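Local coordinates for EGF family domain-containing protein (Toxoplasma gondii, PDB 4Z80) that binds a peptide of RON2L1 as a surface antigen related to AMA1, a pairing thought to build the moving junction as the parasite invades host cells, at residues G55-G59 with N97-V101; L192-D196 with T207-F211; C255-S259 with E288-L292; K322-S327 with S448-D453. All coordinates share one frame. Numbering follows the deposited sequence.

Contact 1: G55-G59 with N97-V101; sequences GVYVG and NYGKV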
loop_
_atom_site.group_PDB
_atom_site.type_symbol
_atom_site.label_atom_id
_atom_site.label_comp_id
_atom_site.label_asym_id
_atom_site.label_seq_id
_atom_site.Cartn_x
_atom_site.Cartn_y
_atom_site.Cartn_z
ATOM N N GLY A 55 -11.776 7.468 -0.716
ATOM C CA GLY A 55 -11.455 7.532 -2.134
ATOM C C GLY A 55 -10.749 6.275 -2.638
ATOM O O GLY A 55 -9.822 5.781 -1.998
ATOM N N VAL A 56 -11.186 5.763 -3.784
ATOM C CA VAL A 56 -10.616 4.547 -4.374
ATOM C C VAL A 56 -9.412 4.860 -5.271
ATOM O O VAL A 56 -8.368 4.211 -5.187
ATOM C CB VAL A 56 -11.701 3.775 -5.179
ATOM C CG1 VAL A 56 -11.103 2.649 -6.041
ATOM C CG2 VAL A 56 -12.749 3.222 -4.232
ATOM N N TYR A 57 -9.550 5.858 -6.135
ATOM C CA TYR A 57 -8.449 6.270 -6.986
ATOM C C TYR A 57 -7.313 6.794 -6.116
ATOM O O TYR A 57 -6.161 6.387 -6.250
ATOM C CB TYR A 57 -8.933 7.336 -7.979
ATOM C CG TYR A 57 -7.960 7.703 -9.072
ATOM C CD1 TYR A 57 -7.592 6.777 -10.050
ATOM C CD2 TYR A 57 -7.438 8.984 -9.162
ATOM C CE1 TYR A 57 -6.709 7.120 -11.069
ATOM C CE2 TYR A 57 -6.566 9.330 -10.182
ATOM C CZ TYR A 57 -6.214 8.403 -11.132
ATOM O OH TYR A 57 -5.339 8.765 -12.138
ATOM N N VAL A 58 -7.671 7.719 -5.231
ATOM C CA VAL A 58 -6.773 8.291 -4.241
ATOM C C VAL A 58 -7.498 8.274 -2.895
ATOM O O VAL A 58 -8.573 8.869 -2.775
ATOM C CB VAL A 58 -6.379 9.734 -4.611
ATOM C CG1 VAL A 58 -5.624 10.400 -3.463
ATOM C CG2 VAL A 58 -5.551 9.728 -5.870
ATOM N N GLY A 59 -6.927 7.589 -1.903
ATOM C CA GLY A 59 -7.552 7.456 -0.598
ATOM C C GLY A 59 -6.686 8.013 0.506
ATOM O O GLY A 59 -5.530 7.626 0.639
ATOM N N ASN A 97 -6.641 -2.782 -3.470
ATOM C CA ASN A 97 -6.974 -2.183 -4.751
ATOM C C ASN A 97 -6.169 -2.873 -5.835
ATOM O O ASN A 97 -4.983 -2.625 -6.000
ATOM C CB ASN A 97 -6.703 -0.681 -4.711
ATOM C CG ASN A 97 -7.432 0.067 -5.791
ATOM O OD1 ASN A 97 -7.699 -0.464 -6.863
ATOM N ND2 ASN A 97 -7.762 1.327 -5.514
ATOM N N TYR A 98 -6.823 -3.791 -6.535
ATOM C CA TYR A 98 -6.123 -4.643 -7.485
ATOM C C TYR A 98 -5.775 -3.909 -8.775
ATOM O O TYR A 98 -6.623 -3.254 -9.398
ATOM C CB TYR A 98 -6.958 -5.895 -7.774
ATOM C CG TYR A 98 -7.139 -6.747 -6.533
ATOM C CD1 TYR A 98 -6.129 -7.592 -6.103
ATOM C CD2 TYR A 98 -8.308 -6.690 -5.782
ATOM C CE1 TYR A 98 -6.274 -8.360 -4.963
ATOM C CE2 TYR A 98 -8.459 -7.459 -4.642
ATOM C CZ TYR A 98 -7.436 -8.288 -4.242
ATOM O OH TYR A 98 -7.591 -9.049 -3.106
ATOM N N GLY A 99 -4.513 -4.018 -9.159
ATOM C CA GLY A 99 -3.999 -3.413 -10.369
ATOM C C GLY A 99 -3.413 -2.030 -10.152
ATOM O O GLY A 99 -2.709 -1.520 -11.019
ATOM N N LYS A 100 -3.687 -1.423 -9.000
ATOM C CA LYS A 100 -3.274 -0.042 -8.743
ATOM C C LYS A 100 -1.780 0.084 -8.470
ATOM O O LYS A 100 -1.264 -0.469 -7.500
ATOM C CB LYS A 100 -4.071 0.534 -7.569
ATOM C CG LYS A 100 -3.635 1.928 -7.098
ATOM C CD LYS A 100 -4.601 2.462 -6.043
ATOM C CE LYS A 100 -4.115 3.738 -5.372
ATOM N NZ LYS A 100 -5.144 4.289 -4.448
ATOM N N VAL A 101 -1.107 0.851 -9.323
ATOM C CA VAL A 101 0.318 1.136 -9.206
ATOM C C VAL A 101 0.517 2.652 -9.212
ATOM O O VAL A 101 -0.170 3.359 -9.958
ATOM C CB VAL A 101 1.105 0.491 -10.373
ATOM C CG1 VAL A 101 2.567 0.920 -10.378
ATOM C CG2 VAL A 101 0.985 -1.031 -10.308
#
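This is a small, buried polar contact in which one extended lysine reaches from a beta turn to the backbone of a loop. The loop 55-59 lies between strands 43-51 and 60-62; the turn begins in strand 97-98, an outermost strand of a four-stranded antiparallel sheet. Asn97 to Lys100 form a type II turn, and Gly99 takes a positive phi where any CB would be jammed against the carbonyl of Tyr98. Lys100 stretches with all four chi angles t, so that its NZ donates to Tyr57 O at 2.9 Å and, weakly, to Val56 O at 3.3 Å. Asn97 ND2 lies 3.0 Å from Val56 O at too poor an angle for a hydrogen bond, while its OD1 accepts from Lys322 NZ. Glycine suits position 55 because a CB there would collide with Val58 O, so the loop can curl tightly and offer its carbonyls. Tyr57 points its CB away and meets Phe386 edge-to-face. Lys100 NZ also donates to Gln297 OE1 and forms a cation-pi contact with Tyr331. The buried ammonium is thus met by carbonyl dipoles and an aromatic ring, neutral groups that solvate the charge in place of water; long lysine suits the reach.

Contact 2: L192-D196 with T207-F211; sequences LRFLD and TEYAF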
loop_
_atom_site.group_PDB
_atom_site.type_symbol
_atom_site.label_atom_id
_atom_site.label_comp_id
_atom_site.label_asym_id
_atom_site.label_seq_id
_atom_site.Cartn_x
_atom_site.Cartn_y
_atom_site.Cartn_z
ATOM N N LEU A 192 12.717 -8.535 14.133
ATOM C CA LEU A 192 12.808 -8.541 12.688
ATOM C C LEU A 192 14.220 -8.129 12.299
ATOM O O LEU A 192 14.657 -7.037 12.639
ATOM C CB LEU A 192 11.774 -7.589 12.098
ATOM C CG LEU A 192 11.597 -7.542 10.579
ATOM C CD1 LEU A 192 11.213 -8.902 10.018
ATOM C CD2 LEU A 192 10.547 -6.487 10.243
ATOM N N ARG A 193 14.926 -9.009 11.596
ATOM C CA ARG A 193 16.350 -8.803 11.343
ATOM C C ARG A 193 16.631 -8.086 10.027
ATOM O O ARG A 193 16.110 -8.469 8.980
ATOM C CB ARG A 193 17.088 -10.143 11.321
ATOM C CG ARG A 193 16.886 -11.014 12.544
ATOM C CD ARG A 193 17.853 -10.686 13.658
ATOM N NE ARG A 193 17.718 -11.638 14.758
ATOM C CZ ARG A 193 18.087 -11.395 16.010
ATOM N NH1 ARG A 193 18.622 -10.225 16.341
ATOM N NH2 ARG A 193 17.909 -12.322 16.939
ATOM N N PHE A 194 17.481 -7.066 10.088
ATOM C CA PHE A 194 18.000 -6.405 8.895
ATOM C C PHE A 194 19.398 -6.941 8.639
ATOM O O PHE A 194 19.665 -7.541 7.601
ATOM C CB PHE A 194 18.019 -4.884 9.086
ATOM C CG PHE A 194 18.508 -4.098 7.883
ATOM C CD1 PHE A 194 18.398 -4.586 6.592
ATOM C CD2 PHE A 194 19.071 -2.847 8.069
ATOM C CE1 PHE A 194 18.844 -3.831 5.513
ATOM C CE2 PHE A 194 19.515 -2.092 6.995
ATOM C CZ PHE A 194 19.404 -2.585 5.723
ATOM N N LEU A 195 20.280 -6.721 9.608
ATOM C CA LEU A 195 21.607 -7.327 9.605
ATOM C C LEU A 195 21.609 -8.407 10.676
ATOM O O LEU A 195 21.666 -8.110 11.865
ATOM C CB LEU A 195 22.692 -6.282 9.861
ATOM C CG LEU A 195 22.529 -5.000 9.046
ATOM C CD1 LEU A 195 23.656 -4.022 9.348
ATOM C CD2 LEU A 195 22.453 -5.304 7.553
ATOM N N ASP A 196 21.505 -9.656 10.237
ATOM C CA ASP A 196 21.396 -10.789 11.147
ATOM C C ASP A 196 22.775 -11.219 11.623
ATOM O O ASP A 196 23.505 -11.908 10.914
ATOM C CB ASP A 196 20.686 -11.959 10.468
ATOM C CG ASP A 196 20.328 -13.064 11.444
ATOM O OD1 ASP A 196 20.723 -12.965 12.626
ATOM O OD2 ASP A 196 19.656 -14.030 11.028
ATOM N N THR A 207 24.560 -11.605 8.088
ATOM C CA THR A 207 23.896 -11.819 6.812
ATOM C C THR A 207 22.849 -10.722 6.633
ATOM O O THR A 207 22.092 -10.421 7.558
ATOM C CB THR A 207 23.237 -13.207 6.726
ATOM O OG1 THR A 207 24.233 -14.223 6.902
ATOM C CG2 THR A 207 22.570 -13.402 5.369
ATOM N N GLU A 208 22.825 -10.128 5.444
ATOM C CA GLU A 208 21.924 -9.014 5.150
ATOM C C GLU A 208 20.556 -9.502 4.688
ATOM O O GLU A 208 20.457 -10.318 3.777
ATOM C CB GLU A 208 22.537 -8.110 4.079
ATOM C CG GLU A 208 21.697 -6.876 3.749
ATOM C CD GLU A 208 22.209 -6.118 2.536
ATOM O OE1 GLU A 208 23.354 -6.376 2.102
ATOM O OE2 GLU A 208 21.462 -5.260 2.018
ATOM N N TYR A 209 19.510 -8.978 5.324
ATOM C CA TYR A 209 18.138 -9.221 4.903
ATOM C C TYR A 209 17.466 -7.867 4.671
ATOM O O TYR A 209 18.080 -6.975 4.093
ATOM C CB TYR A 209 17.393 -10.068 5.945
ATOM C CG TYR A 209 17.950 -11.470 6.080
ATOM C CD1 TYR A 209 17.769 -12.409 5.072
ATOM C CD2 TYR A 209 18.658 -11.850 7.211
ATOM C CE1 TYR A 209 18.273 -13.690 5.186
ATOM C CE2 TYR A 209 19.168 -13.132 7.335
ATOM C CZ TYR A 209 18.970 -14.045 6.320
ATOM O OH TYR A 209 19.473 -15.320 6.427
ATOM N N ALA A 210 16.229 -7.715 5.133
ATOM C CA ALA A 210 15.463 -6.486 4.944
ATOM C C ALA A 210 14.214 -6.561 5.799
ATOM O O ALA A 210 13.754 -7.656 6.113
ATOM C CB ALA A 210 15.092 -6.303 3.494
ATOM N N PHE A 211 13.657 -5.411 6.176
ATOM C CA PHE A 211 12.382 -5.414 6.896
ATOM C C PHE A 211 11.190 -5.714 5.973
ATOM O O PHE A 211 10.110 -6.050 6.455
ATOM C CB PHE A 211 12.134 -4.078 7.597
ATOM C CG PHE A 211 13.061 -3.789 8.757
ATOM C CD1 PHE A 211 13.875 -4.772 9.316
ATOM C CD2 PHE A 211 13.108 -2.516 9.298
ATOM C CE1 PHE A 211 14.704 -4.472 10.390
ATOM C CE2 PHE A 211 13.938 -2.217 10.362
ATOM C CZ PHE A 211 14.735 -3.194 10.906
HETATM O O HOH W 1 14.054 -9.791 7.714
#
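A beta hairpin of strands 195-196 and 207-208 underlies this contact. Asp196 and Thr207 form a hydrogen-bonded antiparallel pair, Asp196 N giving to Thr207 O at 2.8 Å and Thr207 N to Asp196 O at 3.0 Å. Leu195 and Glu208 form the next, non-hydrogen-bonded pair, and beyond it Tyr209 N donates to Phe194 O at 2.7 Å. Direct backbone bonding stops there, and a water bridges two carbonyls, donating to Arg193 O at 2.8 Å and Ala210 O at 2.7 Å. Side-chain polar groups find partners elsewhere in the chain: Asp196 in Thr198 and Lys244, Thr207 and Tyr209 in Gln199, Glu208 in Lys241 and His238. The edge of Phe194 faces the Phe211 ring, centroids 5.9 Å apart, while Leu192 CG packs on Phe211 CD1 at 3.8 Å. Phe194 and Leu195 also pack on Met23 and Ile25 of the bound RON2L1 peptide (the Cytoadherence-linked asexual protein chain). One acceptor is left over: the buried Phe211 O has no polar partner in the model.

Contact 3: C255-S259 with E288-L292; sequences CSILS and ECRLL
Helix 252-262 is stapled by a disulfide to strand 289-291, an outermost strand of a four-stranded antiparallel sheet, consistent with the PAN-type fold of AMA1 relatives. Build 255-259 as one helical turn and 289-291 as extended strand, axes 8.6 Å apart at closest approach and N-to-C directions crossing at -32°, hence roughly parallel. Cys255 CA lies 5.6 Å from Cys289 CA, and Ser259 CA 6.7 Å from Leu291 CA. Both cysteines point toward each other with chi1 t, joining SG to SG at 2.1 Å with chi3 of 84°. Leu258 (t, p) brings CD2 to 3.9 Å from Cys289 SG. Leu291 (m, t) starts sideways, yet its CD2 reaches Ser259 CB at 3.7 Å and Leu258 CG at 4.4 Å. Serine, chi1 t, is small enough to admit that methyl, while its OG bonds Leu278 O and Ser334 OG. Arg290 points its CB away, and its NH1 hydrogen-bonds Lys118 O. No hydrogen bond crosses the interface, so the covalent link fixes the helix-strand spacing, with Leu258 giving the disulfide an apolar cover.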
loop_
_atom_site.group_PDB
_atom_site.type_symbol
_atom_site.label_atom_id
_atom_site.label_comp_id
_atom_site.label_asym_id
_atom_site.label_seq_id
_atom_site.Cartn_x
_atom_site.Cartn_y
_atom_site.Cartn_z
ATOM N N CYS A 255 0.192 -8.628 4.034
ATOM C CA CYS A 255 1.125 -7.570 3.669
ATOM C C CYS A 255 0.837 -6.307 4.490
ATOM O O CYS A 255 1.764 -5.644 4.961
ATOM C CB CYS A 255 1.029 -7.301 2.166
ATOM S SG CYS A 255 2.233 -6.118 1.528
ATOM N N SER A 256 -0.441 -5.978 4.687
ATOM C CA SER A 256 -0.799 -4.815 5.512
ATOM C C SER A 256 -0.312 -4.982 6.961
ATOM O O SER A 256 0.049 -3.998 7.610
ATOM C CB SER A 256 -2.315 -4.553 5.487
ATOM O OG SER A 256 -3.050 -5.450 6.315
ATOM N N ILE A 257 -0.284 -6.219 7.459
ATOM C CA ILE A 257 0.175 -6.467 8.821
ATOM C C ILE A 257 1.654 -6.117 8.944
ATOM O O ILE A 257 2.089 -5.582 9.967
ATOM C CB ILE A 257 -0.060 -7.942 9.244
ATOM C CG1 ILE A 257 -1.559 -8.197 9.454
ATOM C CG2 ILE A 257 0.729 -8.290 10.525
ATOM C CD1 ILE A 257 -1.917 -9.660 9.731
ATOM N N LEU A 258 2.442 -6.423 7.915
ATOM C CA LEU A 258 3.849 -6.043 7.938
ATOM C C LEU A 258 3.979 -4.534 8.143
ATOM O O LEU A 258 4.799 -4.081 8.932
ATOM C CB LEU A 258 4.568 -6.477 6.653
ATOM C CG LEU A 258 6.061 -6.132 6.587
ATOM C CD1 LEU A 258 6.841 -6.792 7.732
ATOM C CD2 LEU A 258 6.651 -6.532 5.243
ATOM N N SER A 259 3.147 -3.750 7.462
ATOM C CA SER A 259 3.156 -2.304 7.668
ATOM C C SER A 259 2.713 -1.896 9.065
ATOM O O SER A 259 3.375 -1.100 9.730
ATOM C CB SER A 259 2.258 -1.603 6.647
ATOM O OG SER A 259 1.987 -0.276 7.097
ATOM N N GLU A 288 5.787 -11.053 -3.116
ATOM C CA GLU A 288 6.558 -9.961 -2.542
ATOM C C GLU A 288 5.658 -8.884 -1.929
ATOM O O GLU A 288 4.705 -8.414 -2.568
ATOM C CB GLU A 288 7.479 -9.329 -3.583
ATOM C CG GLU A 288 8.316 -8.204 -2.993
ATOM C CD GLU A 288 9.440 -7.755 -3.896
ATOM O OE1 GLU A 288 9.393 -8.055 -5.109
ATOM O OE2 GLU A 288 10.374 -7.106 -3.390
ATOM N N CYS A 289 5.977 -8.500 -0.695
ATOM C CA CYS A 289 5.335 -7.385 -0.002
ATOM C C CYS A 289 6.363 -6.270 0.145
ATOM O O CYS A 289 7.381 -6.450 0.813
ATOM C CB CYS A 289 4.800 -7.823 1.368
ATOM S SG CYS A 289 4.064 -6.519 2.377
ATOM N N ARG A 290 6.103 -5.125 -0.481
ATOM C CA ARG A 290 7.036 -3.998 -0.459
ATOM C C ARG A 290 6.365 -2.783 0.170
ATOM O O ARG A 290 5.352 -2.306 -0.330
ATOM C CB ARG A 290 7.512 -3.666 -1.871
ATOM C CG ARG A 290 8.744 -2.790 -1.906
ATOM C CD ARG A 290 10.011 -3.646 -1.820
ATOM N NE ARG A 290 11.213 -2.822 -1.746
ATOM C CZ ARG A 290 11.716 -2.146 -2.774
ATOM N NH1 ARG A 290 11.109 -2.189 -3.953
ATOM N NH2 ARG A 290 12.811 -1.419 -2.625
ATOM N N LEU A 291 6.920 -2.299 1.275
ATOM C CA LEU A 291 6.422 -1.094 1.925
ATOM C C LEU A 291 6.768 0.125 1.081
ATOM O O LEU A 291 7.854 0.187 0.508
ATOM C CB LEU A 291 7.022 -0.946 3.323
ATOM C CG LEU A 291 6.748 -2.098 4.293
ATOM C CD1 LEU A 291 7.477 -1.838 5.596
ATOM C CD2 LEU A 291 5.269 -2.308 4.543
ATOM N N LEU A 292 5.828 1.067 0.995
ATOM C CA LEU A 292 6.057 2.347 0.328
ATOM C C LEU A 292 6.350 3.406 1.381
ATOM O O LEU A 292 5.751 3.415 2.461
ATOM C CB LEU A 292 4.856 2.758 -0.513
ATOM C CG LEU A 292 4.400 1.762 -1.580
ATOM C CD1 LEU A 292 3.146 2.284 -2.279
ATOM C CD2 LEU A 292 5.494 1.493 -2.591
#

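Contact 4: K322-S327 with S448-D453; sequences KTAASS and SLSAVD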
loop_
_atom_site.group_PDB
_atom_site.type_symbol
_atom_site.label_atom_id
_atom_site.label_comp_id
_atom_site.label_asym_id
_atom_site.label_seq_id
_atom_site.Cartn_x
_atom_site.Cartn_y
_atom_site.Cartn_z
ATOM N N LYS A 322 -3.810 1.738 -13.632
ATOM C CA LYS A 322 -4.021 0.310 -13.838
ATOM C C LYS A 322 -3.862 -0.012 -15.306
ATOM O O LYS A 322 -4.331 0.736 -16.157
ATOM C CB LYS A 322 -5.411 -0.123 -13.389
ATOM C CG LYS A 322 -5.700 0.121 -11.932
ATOM C CD LYS A 322 -7.015 -0.498 -11.482
ATOM C CE LYS A 322 -7.253 -0.238 -10.028
ATOM N NZ LYS A 322 -8.507 -0.878 -9.546
ATOM N N THR A 323 -3.230 -1.145 -15.599
ATOM C CA THR A 323 -3.133 -1.653 -16.963
ATOM C C THR A 323 -3.365 -3.148 -16.902
ATOM O O THR A 323 -3.314 -3.733 -15.824
ATOM C CB THR A 323 -1.763 -1.378 -17.597
ATOM O OG1 THR A 323 -0.752 -2.058 -16.844
ATOM C CG2 THR A 323 -1.478 0.102 -17.623
ATOM N N ALA A 324 -3.608 -3.781 -18.047
ATOM C CA ALA A 324 -3.752 -5.225 -18.042
ATOM C C ALA A 324 -2.527 -5.859 -17.380
ATOM O O ALA A 324 -2.648 -6.769 -16.553
ATOM C CB ALA A 324 -3.937 -5.756 -19.447
ATOM N N ALA A 325 -1.349 -5.349 -17.723
ATOM C CA ALA A 325 -0.095 -5.913 -17.233
ATOM C C ALA A 325 0.129 -5.695 -15.731
ATOM O O ALA A 325 0.907 -6.420 -15.119
ATOM C CB ALA A 325 1.070 -5.339 -18.015
ATOM N N SER A 326 -0.538 -4.713 -15.131
ATOM C CA SER A 326 -0.367 -4.470 -13.696
ATOM C C SER A 326 -1.297 -5.335 -12.832
ATOM O O SER A 326 -1.358 -5.145 -11.627
ATOM C CB SER A 326 -0.585 -2.980 -13.373
ATOM O OG SER A 326 -1.947 -2.608 -13.395
ATOM N N SER A 327 -1.996 -6.295 -13.436
ATOM C CA SER A 327 -3.044 -7.021 -12.725
ATOM C C SER A 327 -2.551 -7.978 -11.649
ATOM O O SER A 327 -3.361 -8.526 -10.905
ATOM C CB SER A 327 -3.909 -7.797 -13.708
ATOM O OG SER A 327 -4.576 -6.915 -14.593
ATOM N N SER A 448 -14.299 -0.483 -9.396
ATOM C CA SER A 448 -13.190 0.448 -9.292
ATOM C C SER A 448 -11.989 -0.102 -8.532
ATOM O O SER A 448 -10.910 0.483 -8.581
ATOM C CB SER A 448 -13.680 1.739 -8.635
ATOM O OG SER A 448 -14.286 1.490 -7.386
ATOM N N LEU A 449 -12.184 -1.216 -7.827
ATOM C CA LEU A 449 -11.110 -1.902 -7.101
ATOM C C LEU A 449 -10.596 -3.147 -7.837
ATOM O O LEU A 449 -9.670 -3.810 -7.359
ATOM C CB LEU A 449 -11.610 -2.282 -5.701
ATOM C CG LEU A 449 -11.801 -1.112 -4.727
ATOM C CD1 LEU A 449 -12.686 -1.520 -3.579
ATOM C CD2 LEU A 449 -10.462 -0.614 -4.207
ATOM N N SER A 450 -11.189 -3.452 -8.989
ATOM C CA SER A 450 -10.803 -4.623 -9.796
ATOM C C SER A 450 -9.551 -4.366 -10.627
ATOM O O SER A 450 -9.284 -3.233 -11.039
ATOM C CB SER A 450 -11.925 -5.018 -10.766
ATOM O OG SER A 450 -13.180 -5.150 -10.135
ATOM N N ALA A 451 -8.796 -5.424 -10.911
ATOM C CA ALA A 451 -7.816 -5.364 -11.991
ATOM C C ALA A 451 -8.557 -5.165 -13.326
ATOM O O ALA A 451 -9.765 -5.425 -13.417
ATOM C CB ALA A 451 -6.960 -6.617 -12.018
ATOM N N VAL A 452 -7.842 -4.711 -14.353
ATOM C CA VAL A 452 -8.495 -4.330 -15.610
ATOM C C VAL A 452 -8.160 -5.208 -16.811
ATOM O O VAL A 452 -8.527 -4.870 -17.924
ATOM C CB VAL A 452 -8.175 -2.856 -15.990
ATOM C CG1 VAL A 452 -8.603 -1.921 -14.873
ATOM C CG2 VAL A 452 -6.700 -2.653 -16.315
ATOM N N ASP A 453 -7.491 -6.340 -16.595
ATOM C CA ASP A 453 -7.205 -7.275 -17.684
ATOM C C ASP A 453 -8.423 -8.154 -17.966
ATOM O O ASP A 453 -8.779 -8.993 -17.150
ATOM C CB ASP A 453 -6.001 -8.145 -17.329
ATOM C CG ASP A 453 -5.525 -9.004 -18.493
ATOM O OD1 ASP A 453 -6.193 -9.040 -19.554
ATOM O OD2 ASP A 453 -4.470 -9.651 -18.338
HETATM O O HOH W 2 -4.906 -4.202 -13.615
#
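Lys322 lays its extended side chain beside Val452, CB to CG1 4.0 Å, and ends over the loop backbone, where NZ donates to Ser448 O and Ser450 O, both at 2.9 Å. Asn97 OD1 takes another bond from this ammonium and Phe386 gives a cation-pi contact, so the length of lysine is well used. Beyond it the chain turns: Thr323 N donates to Ser326 OG at 2.9 Å and Ser326 N weakly to Thr323 OG1 at 3.2 Å, an exchange of side-chain hydrogen bonds across a tight turn. Beta-branched Val452 presses CG2 to 3.4 Å from Thr323 C. Ser327 OG donates to Ala324 O at 2.8 Å and lies 3.3 Å from Asp453 CB; small Ala324 lets the backbones close in, its CA 4.0 Å from Asp453 CA. A water donates to Thr323 O and Ser327 OG and accepts from Val452 N. The turn links strands 318-321 and 329-332, the partner loop leaves strand 443-447, and helix 378-387 touches Thr323 and Val452 while helix 21-24 touches Ser448 and Leu449.

Contacts 1 and 4 form one buried cluster, their centres 10 Å apart: Asn97 OD1 meets Lys322 NZ at 2.8 Å, Gly99 O meets Ser326 OG at 2.7 Å, and Val56 CG1 packs 3.3 Å from Ser448 O. Contact 3 lies 16 Å, centre to centre, from each of contacts 1 and 2. It shares the four-stranded sheet with contact 1, at the opposite outer strand, and touches contact 2 through Leu258 CD1, 3.6 Å from Phe211 O. Contact 2, its centre 30 Å from that of contact 1, is the one of the four within reach of the bound RON2L1 peptide; no residue of the other three touches that chain.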